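Uncharacterized hypothetical protein (Bacteroides uniformis, PDB 4EIU) is of unknown function, a DUF3823-family protein from a gut bacterium whose N-terminal domain belongs to the transthyretin clan of beta-sandwich folds. Local coordinates at residues 163-168 against 201-206. Sequence-based numbering, arbitrary orientation.
Sequences TDIQFF and KEVTIQ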
# COMPACT_ATOMS: atom_id res chain seq x y z
N THR A 163 12.87 0.96 -5.72
CA THR A 163 12.95 1.22 -7.17
C THR A 163 12.60 2.66 -7.53
O THR A 163 13.04 3.16 -8.56
CB THR A 163 12.04 0.24 -7.98
OG1 THR A 163 10.65 0.40 -7.59
CG2 THR A 163 12.45 -1.25 -7.70
N ASP A 164 11.80 3.33 -6.70
CA ASP A 164 11.35 4.68 -7.04
C ASP A 164 10.68 5.39 -5.88
O ASP A 164 10.22 4.74 -4.96
CB ASP A 164 10.40 4.67 -8.26
CG ASP A 164 9.15 3.82 -8.05
OD1 ASP A 164 9.23 2.61 -8.32
OD2 ASP A 164 8.09 4.37 -7.69
N ILE A 165 10.67 6.73 -5.95
CA ILE A 165 9.83 7.58 -5.13
C ILE A 165 8.89 8.34 -6.06
O ILE A 165 9.30 8.82 -7.11
CB ILE A 165 10.62 8.63 -4.32
CG1 ILE A 165 11.39 7.95 -3.19
CG2 ILE A 165 9.67 9.70 -3.76
CD1 ILE A 165 12.45 8.84 -2.54
N GLN A 166 7.63 8.46 -5.66
CA GLN A 166 6.66 9.25 -6.42
C GLN A 166 6.26 10.43 -5.59
O GLN A 166 6.14 10.30 -4.37
CB GLN A 166 5.40 8.42 -6.71
CG GLN A 166 5.67 7.10 -7.43
CD GLN A 166 6.23 7.31 -8.81
OE1 GLN A 166 5.74 8.16 -9.56
NE2 GLN A 166 7.27 6.54 -9.16
N PHE A 167 6.06 11.57 -6.26
CA PHE A 167 5.47 12.75 -5.68
C PHE A 167 4.18 13.00 -6.46
O PHE A 167 4.20 13.57 -7.55
CB PHE A 167 6.48 13.89 -5.77
CG PHE A 167 6.07 15.15 -5.08
CD1 PHE A 167 5.62 15.15 -3.77
CD2 PHE A 167 6.21 16.38 -5.72
CE1 PHE A 167 5.30 16.33 -3.13
CE2 PHE A 167 5.89 17.56 -5.09
CZ PHE A 167 5.42 17.53 -3.79
N PHE A 168 3.08 12.47 -5.93
CA PHE A 168 1.78 12.58 -6.56
C PHE A 168 1.20 13.94 -6.22
O PHE A 168 1.23 14.39 -5.08
CB PHE A 168 0.83 11.47 -6.09
CG PHE A 168 1.22 10.09 -6.54
CD1 PHE A 168 1.31 9.77 -7.90
CD2 PHE A 168 1.45 9.07 -5.61
CE1 PHE A 168 1.64 8.48 -8.31
CE2 PHE A 168 1.80 7.79 -6.01
CZ PHE A 168 1.87 7.48 -7.36
N LYS A 201 17.36 9.00 5.09
CA LYS A 201 17.75 10.38 4.79
C LYS A 201 16.61 11.15 4.05
O LYS A 201 15.65 10.57 3.53
CB LYS A 201 19.09 10.41 4.00
CG LYS A 201 20.24 9.70 4.71
CD LYS A 201 21.61 10.35 4.50
N GLU A 202 16.70 12.47 4.06
CA GLU A 202 15.73 13.33 3.37
C GLU A 202 16.06 13.44 1.88
O GLU A 202 17.15 13.85 1.53
CB GLU A 202 15.69 14.71 4.00
CG GLU A 202 15.27 14.69 5.46
CD GLU A 202 15.23 16.07 6.09
OE1 GLU A 202 14.96 17.05 5.37
OE2 GLU A 202 15.46 16.17 7.31
N VAL A 203 15.15 12.98 1.03
CA VAL A 203 15.28 13.07 -0.43
C VAL A 203 14.42 14.25 -0.91
O VAL A 203 13.24 14.36 -0.58
CB VAL A 203 14.82 11.76 -1.11
CG1 VAL A 203 14.87 11.88 -2.64
CG2 VAL A 203 15.64 10.56 -0.63
N THR A 204 15.03 15.14 -1.68
CA THR A 204 14.33 16.28 -2.26
C THR A 204 13.66 15.84 -3.55
O THR A 204 14.31 15.23 -4.41
CB THR A 204 15.27 17.42 -2.63
OG1 THR A 204 16.04 17.78 -1.47
CG2 THR A 204 14.47 18.64 -3.13
N ILE A 205 12.38 16.16 -3.68
CA ILE A 205 11.64 15.92 -4.91
C ILE A 205 10.80 17.16 -5.28
O ILE A 205 10.39 17.92 -4.40
CB ILE A 205 10.81 14.64 -4.79
CG1 ILE A 205 10.20 14.27 -6.15
CG2 ILE A 205 9.77 14.77 -3.68
CD1 ILE A 205 9.82 12.81 -6.26
N GLN A 206 10.58 17.34 -6.59
CA GLN A 206 9.95 18.52 -7.17
C GLN A 206 8.85 18.14 -8.14
O GLN A 206 9.02 17.21 -8.94
CB GLN A 206 10.98 19.32 -7.97
CG GLN A 206 11.46 20.57 -7.28
CD GLN A 206 12.24 21.46 -8.21
OE1 GLN A 206 13.45 21.42 -8.22
NE2 GLN A 206 11.55 22.25 -9.02
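Ile-205 lays its CD1 methyl against the root of Phe-167, 3.5 Å from CB, while its CG2 sits over one face of the phenyl ring, 4.0 Å from CG. Both branches of the isoleucine touch this neighbour, the two side chains crossing obliquely. The first torsion of Phe-167 sets CG anti to the backbone N (chi1 -174°), where it meets CG2 of the isoleucine; CD2 of the ring lies 4.0 Å from the backbone C of Gln-206. The same CD1 of Ile-205 also touches CG2 of Ile-165, at 4.0 Å, and so lies against both inward-facing residues of 163-168. Two residues earlier in each strand, Ile-165 meets Val-203 tip to tip, its CD1 lying 3.9 Å from CG1 of the valine. An alanine in place of Ile-205 would probably open a gap between Phe-167 and Ile-165 and leave the ring face without the methyl that lies over it. No hydrogen bond joins the two strands, whose axes approach to 7.8 Å at an angle of 45°; each is instead bonded within its own sheet, 162-170 between 186-189 and 216-225, and 202-206 at the border beside 129-138. Ala-132 and Val-219, one from each sheet, also pack on Phe-167. Such face-to-face apolar packing of two separately hydrogen-bonded antiparallel sheets is consistent with a beta-sandwich core, here in the C-terminal half of the chain.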